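Local coordinates for restriction endonuclease (Mycobacterium sp., PDB 4F0Q), which cleaves DNA in a cytosine methylation-dependent manner, working as a tetrameric restriction endonuclease whose catalytic domain belongs to the PD-(D/E)XK class, at residues E73-I85 with I224-T237. Residues are numbered along the deposited sequence; the frame is centred on the assembly and turned at random.
Sequences EVVGPDRSRRALI and IDDRRNAALAAGET
A two-stranded β-hairpin, strands 74-75 and 80-81, lies against the last turn of helix 222-227 and the loop after it, and the buried guanidinium of R81 is thrust into that loop. A chi1 of 69° turns the R81 side chain toward the loop, and its extended run from CG to NE carries the guanidinium across to the carbonyls of 226-232. R81 NE donates to R227 O at 2.9 Å and R81 NH1 to L232 O at 2.9 Å, the latter in the carbonyl plane; both bonds are bent, with N-H...O angles of 133°. The two N-H groups of R81 NH2 are shared among the carbonyls of D226, R227, N229 and L232 in weak, bent bonds, a setting that would probably stabilise the positive charge. T237 CG2 covers one face of the group, 3.8 Å from R81 NH2, and V74 CG1 lies on A230 beside this site. R227 reciprocates: its chain bends at chi3 (58°), R227 NE meets a lone pair of A83 O at 2.6 Å, and R227 NH2 reaches R82 O at 2.7 Å. Both acceptors lie near the guanidinium plane, while bonds to L151 O and L152 O tie the same arginine to a third segment. At the turn of the hairpin, D78 OD2 accepts A234 N at 3.1 Å, on the syn side but well out of the carboxylate plane; the neighbouring R79 forms a salt bridge with E148. At the other end A83 CB touches R228 CG at 3.6 Å, and L84 crosses I224 at about a right angle, both resting on F157 of strand 156-166. The exchange, each arginine gripping backbone carbonyls of the partner segment, joins hairpin to helix and loop within the AspBHI-type N-terminal domain of the PUA clan.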
ATOM      1  N   GLU A  73      27.025  37.741  -1.998  1.00 31.64           N
ATOM      2  CA  GLU A  73      27.821  36.535  -2.202  1.00 28.97           C
ATOM      3  C   GLU A  73      29.251  36.677  -1.685  1.00 30.18           C
ATOM      4  O   GLU A  73      29.893  37.710  -1.877  1.00 40.07           O
ATOM      5  CB  GLU A  73      27.827  36.147  -3.683  1.00 29.36           C
ATOM      6  CG  GLU A  73      28.346  34.749  -3.947  1.00 34.72           C
ATOM      7  CD  GLU A  73      28.172  34.323  -5.390  1.00 35.18           C
ATOM      8  OE1 GLU A  73      27.872  35.190  -6.237  1.00 34.02           O
ATOM      9  OE2 GLU A  73      28.330  33.116  -5.677  1.00 35.77           O
ATOM     10  N   VAL A  74      29.742  35.630  -1.028  1.00 29.27           N
ATOM     11  CA  VAL A  74      31.084  35.636  -0.455  1.00 20.88           C
ATOM     12  C   VAL A  74      32.109  35.030  -1.408  1.00 25.38           C
ATOM     13  O   VAL A  74      31.939  33.908  -1.887  1.00 24.06           O
ATOM     14  CB  VAL A  74      31.130  34.861   0.877  1.00 24.54           C
ATOM     15  CG1 VAL A  74      32.557  34.780   1.399  1.00 29.00           C
ATOM     16  CG2 VAL A  74      30.219  35.513   1.903  1.00 26.44           C
ATOM     17  N   VAL A  75      33.174  35.778  -1.680  1.00 29.83           N
ATOM     18  CA  VAL A  75      34.266  35.278  -2.504  1.00 30.54           C
ATOM     19  C   VAL A  75      35.294  34.569  -1.628  1.00 27.72           C
ATOM     20  O   VAL A  75      36.058  35.210  -0.908  1.00 25.09           O
ATOM     21  CB  VAL A  75      34.952  36.409  -3.292  1.00 24.75           C
ATOM     22  CG1 VAL A  75      36.064  35.852  -4.166  1.00 17.90           C
ATOM     23  CG2 VAL A  75      33.934  37.159  -4.137  1.00 25.18           C
ATOM     24  N   GLY A  76      35.301  33.241  -1.687  1.00 31.12           N
ATOM     25  CA  GLY A  76      36.230  32.453  -0.901  1.00 26.82           C
ATOM     26  C   GLY A  76      37.542  32.230  -1.623  1.00 27.71           C
ATOM     27  O   GLY A  76      37.692  32.629  -2.779  1.00 27.82           O
ATOM     28  N   PRO A  77      38.506  31.593  -0.942  1.00 29.80           N
ATOM     29  CA  PRO A  77      39.813  31.279  -1.528  1.00 30.21           C
ATOM     30  C   PRO A  77      39.658  30.320  -2.699  1.00 27.24           C
ATOM     31  O   PRO A  77      40.269  30.515  -3.749  1.00 24.95           O
ATOM     32  CB  PRO A  77      40.553  30.578  -0.382  1.00 30.66           C
ATOM     33  CG  PRO A  77      39.829  30.984   0.859  1.00 26.91           C
ATOM     34  CD  PRO A  77      38.401  31.132   0.452  1.00 25.14           C
ATOM     35  N   ASP A  78      38.837  29.294  -2.507  1.00 27.82           N
ATOM     36  CA  ASP A  78      38.597  28.291  -3.536  1.00 27.37           C
ATOM     37  C   ASP A  78      37.686  28.825  -4.636  1.00 29.86           C
ATOM     38  O   ASP A  78      38.013  28.740  -5.820  1.00 32.91           O
ATOM     39  CB  ASP A  78      38.006  27.020  -2.917  1.00 28.64           C
ATOM     40  CG  ASP A  78      36.810  27.305  -2.025  1.00 29.35           C
ATOM     41  OD1 ASP A  78      36.679  28.453  -1.549  1.00 30.63           O
ATOM     42  OD2 ASP A  78      36.002  26.379  -1.799  1.00 28.26           O
ATOM     43  N   ARG A  79      36.546  29.377  -4.232  1.00 29.72           N
ATOM     44  CA  ARG A  79      35.573  29.918  -5.170  1.00 25.55           C
ATOM     45  C   ARG A  79      34.534  30.763  -4.445  1.00 30.85           C
ATOM     46  O   ARG A  79      34.481  30.780  -3.215  1.00 29.95           O
ATOM     47  CB  ARG A  79      34.882  28.790  -5.940  1.00 26.31           C
ATOM     48  CG  ARG A  79      34.252  27.721  -5.061  1.00 25.56           C
ATOM     49  CD  ARG A  79      34.810  26.348  -5.400  1.00 27.64           C
ATOM     50  NE  ARG A  79      33.875  25.273  -5.080  1.00 30.41           N
ATOM     51  CZ  ARG A  79      33.968  24.487  -4.012  1.00 28.97           C
ATOM     52  NH1 ARG A  79      34.960  24.651  -3.148  1.00 31.08           N
ATOM     53  NH2 ARG A  79      33.067  23.535  -3.809  1.00 24.92           N
ATOM     54  N   SER A  80      33.710  31.462  -5.217  1.00 32.01           N
ATOM     55  CA  SER A  80      32.645  32.280  -4.654  1.00 31.90           C
ATOM     56  C   SER A  80      31.477  31.395  -4.232  1.00 28.13           C
ATOM     57  O   SER A  80      31.258  30.330  -4.811  1.00 30.01           O
ATOM     58  CB  SER A  80      32.183  33.321  -5.676  1.00 33.59           C
ATOM     59  OG  SER A  80      31.248  34.217  -5.103  1.00 37.35           O
ATOM     60  N   ARG A  81      30.731  31.830  -3.221  1.00 29.21           N
ATOM     61  CA  ARG A  81      29.638  31.021  -2.691  1.00 24.86           C
ATOM     62  C   ARG A  81      28.559  31.852  -1.998  1.00 19.99           C
ATOM     63  O   ARG A  81      28.842  32.890  -1.400  1.00 17.16           O
ATOM     64  CB  ARG A  81      30.178  29.974  -1.714  1.00 19.81           C
ATOM     65  CG  ARG A  81      30.718  30.563  -0.418  1.00 19.10           C
ATOM     66  CD  ARG A  81      31.112  29.485   0.573  1.00 17.59           C
ATOM     67  NE  ARG A  81      31.571  30.054   1.836  1.00 19.49           N
ATOM     68  CZ  ARG A  81      32.824  30.423   2.078  1.00 20.29           C
ATOM     69  NH1 ARG A  81      33.751  30.282   1.139  1.00 20.71           N
ATOM     70  NH2 ARG A  81      33.153  30.932   3.257  1.00 19.60           N
ATOM     71  N   ARG A  82      27.321  31.378  -2.082  1.00 21.92           N
ATOM     72  CA  ARG A  82      26.217  31.981  -1.349  1.00 21.98           C
ATOM     73  C   ARG A  82      26.154  31.360   0.044  1.00 18.52           C
ATOM     74  O   ARG A  82      25.994  30.147   0.186  1.00 15.11           O
ATOM     75  CB  ARG A  82      24.897  31.757  -2.088  1.00 22.53           C
ATOM     76  CG  ARG A  82      23.748  32.619  -1.593  1.00 22.23           C
ATOM     77  CD  ARG A  82      23.857  34.043  -2.117  1.00 29.01           C
ATOM     78  NE  ARG A  82      23.831  34.088  -3.577  1.00 27.48           N
ATOM     79  CZ  ARG A  82      23.769  35.208  -4.289  1.00 30.20           C
ATOM     80  NH1 ARG A  82      23.720  36.383  -3.677  1.00 36.42           N
ATOM     81  NH2 ARG A  82      23.750  35.154  -5.615  1.00 27.42           N
ATOM     82  N   ALA A  83      26.289  32.197   1.069  1.00 22.09           N
ATOM     83  CA  ALA A  83      26.352  31.729   2.452  1.00 14.04           C
ATOM     84  C   ALA A  83      25.093  30.982   2.884  1.00 14.50           C
ATOM     85  O   ALA A  83      25.170  29.853   3.371  1.00 14.55           O
ATOM     86  CB  ALA A  83      26.623  32.895   3.389  1.00 16.17           C
ATOM     87  N   LEU A  84      23.940  31.616   2.708  1.00 16.03           N
ATOM     88  CA  LEU A  84      22.672  31.010   3.099  1.00 14.68           C
ATOM     89  C   LEU A  84      21.494  31.741   2.472  1.00 15.27           C
ATOM     90  O   LEU A  84      21.652  32.814   1.890  1.00 19.72           O
ATOM     91  CB  LEU A  84      22.515  31.011   4.624  1.00 15.98           C
ATOM     92  CG  LEU A  84      22.008  32.292   5.299  1.00 17.58           C
ATOM     93  CD1 LEU A  84      21.664  32.019   6.755  1.00 18.67           C
ATOM     94  CD2 LEU A  84      23.019  33.425   5.199  1.00 21.95           C
ATOM     95  N   ILE A  85      20.313  31.147   2.594  1.00 18.68           N
ATOM     96  CA  ILE A  85      19.075  31.807   2.205  1.00 15.87           C
ATOM     97  C   ILE A  85      18.123  31.852   3.395  1.00 16.76           C
ATOM     98  O   ILE A  85      17.697  30.815   3.903  1.00 22.06           O
ATOM     99  CB  ILE A  85      18.395  31.108   1.016  1.00 16.21           C
ATOM    100  CG1 ILE A  85      19.244  31.264  -0.248  1.00 16.81           C
ATOM    101  CG2 ILE A  85      17.006  31.682   0.786  1.00 17.63           C
ATOM    102  CD1 ILE A  85      18.614  30.661  -1.480  1.00 13.31           C
ATOM    103  N   ILE A 224      27.135  29.376   9.918  1.00 21.43           N
ATOM    104  CA  ILE A 224      26.908  30.507   9.028  1.00 25.65           C
ATOM    105  C   ILE A 224      28.088  31.471   9.063  1.00 22.63           C
ATOM    106  O   ILE A 224      28.468  32.031   8.034  1.00 23.52           O
ATOM    107  CB  ILE A 224      25.600  31.244   9.383  1.00 25.10           C
ATOM    108  CG1 ILE A 224      24.417  30.281   9.286  1.00 29.38           C
ATOM    109  CG2 ILE A 224      25.379  32.432   8.463  1.00 18.95           C
ATOM    110  CD1 ILE A 224      24.307  29.599   7.938  1.00 26.73           C
ATOM    111  N   ASP A 225      28.671  31.652  10.246  1.00 24.16           N
ATOM    112  CA  ASP A 225      29.862  32.482  10.397  1.00 18.94           C
ATOM    113  C   ASP A 225      30.970  31.982   9.482  1.00 18.41           C
ATOM    114  O   ASP A 225      31.625  32.767   8.799  1.00 21.70           O
ATOM    115  CB  ASP A 225      30.357  32.471  11.844  1.00 22.41           C
ATOM    116  CG  ASP A 225      29.364  33.085  12.809  1.00 22.38           C
ATOM    117  OD1 ASP A 225      28.368  33.681  12.347  1.00 19.16           O
ATOM    118  OD2 ASP A 225      29.587  32.980  14.034  1.00 22.19           O
ATOM    119  N   ASP A 226      31.167  30.668   9.472  1.00 22.10           N
ATOM    120  CA  ASP A 226      32.169  30.049   8.614  1.00 20.77           C
ATOM    121  C   ASP A 226      31.796  30.189   7.143  1.00 20.71           C
ATOM    122  O   ASP A 226      32.648  30.499   6.312  1.00 23.20           O
ATOM    123  CB  ASP A 226      32.353  28.574   8.972  1.00 19.54           C
ATOM    124  CG  ASP A 226      32.876  28.380  10.380  1.00 18.81           C
ATOM    125  OD1 ASP A 226      33.492  29.321  10.919  1.00 21.72           O
ATOM    126  OD2 ASP A 226      32.671  27.286  10.945  1.00 23.38           O
ATOM    127  N   ARG A 227      30.524  29.963   6.822  1.00 21.13           N
ATOM    128  CA  ARG A 227      30.064  30.121   5.445  1.00 15.87           C
ATOM    129  C   ARG A 227      30.149  31.574   4.968  1.00 21.68           C
ATOM    130  O   ARG A 227      30.352  31.834   3.782  1.00 16.07           O
ATOM    131  CB  ARG A 227      28.645  29.575   5.267  1.00 14.92           C
ATOM    132  CG  ARG A 227      28.566  28.057   5.265  1.00 16.35           C
ATOM    133  CD  ARG A 227      27.240  27.568   4.697  1.00 16.98           C
ATOM    134  NE  ARG A 227      27.017  28.051   3.336  1.00 13.78           N
ATOM    135  CZ  ARG A 227      27.460  27.438   2.243  1.00 11.64           C
ATOM    136  NH1 ARG A 227      28.154  26.313   2.344  1.00 14.85           N
ATOM    137  NH2 ARG A 227      27.211  27.951   1.046  1.00 14.16           N
ATOM    138  N   ARG A 228      29.994  32.515   5.896  1.00 19.40           N
ATOM    139  CA  ARG A 228      30.119  33.933   5.572  1.00 20.05           C
ATOM    140  C   ARG A 228      31.574  34.385   5.645  1.00 21.46           C
ATOM    141  O   ARG A 228      31.903  35.510   5.269  1.00 21.61           O
ATOM    142  CB  ARG A 228      29.268  34.787   6.516  1.00 22.02           C
ATOM    143  CG  ARG A 228      27.768  34.611   6.356  1.00 21.45           C
ATOM    144  CD  ARG A 228      27.012  35.525   7.305  1.00 19.24           C
ATOM    145  NE  ARG A 228      27.144  36.931   6.933  1.00 20.35           N
ATOM    146  CZ  ARG A 228      26.822  37.948   7.726  1.00 19.15           C
ATOM    147  NH1 ARG A 228      26.357  37.715   8.945  1.00 18.76           N
ATOM    148  NH2 ARG A 228      26.971  39.195   7.304  1.00 18.61           N
ATOM    149  N   ASN A 229      32.439  33.505   6.136  1.00 23.29           N
ATOM    150  CA  ASN A 229      33.854  33.821   6.285  1.00 21.54           C
ATOM    151  C   ASN A 229      34.598  33.702   4.959  1.00 22.37           C
ATOM    152  O   ASN A 229      34.708  32.616   4.392  1.00 21.93           O
ATOM    153  CB  ASN A 229      34.493  32.911   7.335  1.00 21.74           C
ATOM    154  CG  ASN A 229      35.749  33.506   7.938  1.00 23.38           C
ATOM    155  OD1 ASN A 229      36.454  34.282   7.294  1.00 26.87           O
ATOM    156  ND2 ASN A 229      36.035  33.142   9.182  1.00 25.30           N
ATOM    157  N   ALA A 230      35.110  34.828   4.470  1.00 26.13           N
ATOM    158  CA  ALA A 230      35.803  34.864   3.187  1.00 22.95           C
ATOM    159  C   ALA A 230      37.178  34.209   3.261  1.00 20.40           C
ATOM    160  O   ALA A 230      37.759  33.845   2.239  1.00 21.71           O
ATOM    161  CB  ALA A 230      35.922  36.297   2.688  1.00 23.66           C
ATOM    162  N   ALA A 231      37.693  34.059   4.477  1.00 19.90           N
ATOM    163  CA  ALA A 231      39.006  33.459   4.685  1.00 20.76           C
ATOM    164  C   ALA A 231      38.942  31.938   4.599  1.00 25.50           C
ATOM    165  O   ALA A 231      39.964  31.272   4.431  1.00 25.15           O
ATOM    166  CB  ALA A 231      39.577  33.891   6.025  1.00 23.60           C
ATOM    167  N   LEU A 232      37.734  31.395   4.713  1.00 28.19           N
ATOM    168  CA  LEU A 232      37.538  29.951   4.713  1.00 24.27           C
ATOM    169  C   LEU A 232      36.989  29.452   3.382  1.00 23.89           C
ATOM    170  O   LEU A 232      36.070  30.046   2.817  1.00 21.52           O
ATOM    171  CB  LEU A 232      36.585  29.544   5.839  1.00 18.85           C
ATOM    172  CG  LEU A 232      36.971  29.960   7.259  1.00 22.61           C
ATOM    173  CD1 LEU A 232      35.905  29.520   8.247  1.00 24.14           C
ATOM    174  CD2 LEU A 232      38.326  29.387   7.636  1.00 21.93           C
ATOM    175  N   ALA A 233      37.557  28.357   2.887  1.00 25.57           N
ATOM    176  CA  ALA A 233      37.032  27.697   1.700  1.00 23.59           C
ATOM    177  C   ALA A 233      35.703  27.042   2.051  1.00 21.63           C
ATOM    178  O   ALA A 233      35.400  26.843   3.226  1.00 19.76           O
ATOM    179  CB  ALA A 233      38.020  26.662   1.189  1.00 22.69           C
ATOM    180  N   ALA A 234      34.914  26.710   1.035  1.00 23.93           N
ATOM    181  CA  ALA A 234      33.596  26.114   1.248  1.00 22.02           C
ATOM    182  C   ALA A 234      33.683  24.790   2.002  1.00 21.00           C
ATOM    183  O   ALA A 234      32.791  24.450   2.778  1.00 20.42           O
ATOM    184  CB  ALA A 234      32.879  25.926  -0.078  1.00 22.46           C
ATOM    185  N   GLY A 235      34.762  24.051   1.771  1.00 23.93           N
ATOM    186  CA  GLY A 235      34.972  22.778   2.436  1.00 21.58           C
ATOM    187  C   GLY A 235      35.479  22.931   3.857  1.00 19.33           C
ATOM    188  O   GLY A 235      35.587  21.953   4.595  1.00 21.15           O
ATOM    189  N   GLU A 236      35.790  24.166   4.240  1.00 16.14           N
ATOM    190  CA  GLU A 236      36.271  24.455   5.585  1.00 17.39           C
ATOM    191  C   GLU A 236      35.164  25.060   6.441  1.00 22.33           C
ATOM    192  O   GLU A 236      35.423  25.584   7.526  1.00 21.99           O
ATOM    193  CB  GLU A 236      37.460  25.415   5.529  1.00 21.64           C
ATOM    194  CG  GLU A 236      38.635  24.913   4.705  1.00 26.80           C
ATOM    195  CD  GLU A 236      39.749  25.938   4.600  1.00 22.88           C
ATOM    196  OE1 GLU A 236      40.802  25.617   4.011  1.00 28.15           O
ATOM    197  OE2 GLU A 236      39.569  27.066   5.103  1.00 23.57           O
ATOM    198  N   THR A 237      33.931  24.986   5.948  1.00 22.60           N
ATOM    199  CA  THR A 237      32.797  25.614   6.617  1.00 18.41           C
ATOM    200  C   THR A 237      31.848  24.599   7.245  1.00 16.78           C
ATOM    201  O   THR A 237      30.716  24.934   7.591  1.00 19.13           O
ATOM    202  CB  THR A 237      31.989  26.492   5.642  1.00 16.70           C
ATOM    203  OG1 THR A 237      31.451  25.673   4.595  1.00 20.81           O
ATOM    204  CG2 THR A 237      32.873  27.565   5.034  1.00 17.44           C
TER
HETATM  205  O   HOH W   1      35.642  23.700  -1.020  1.00 22.82           O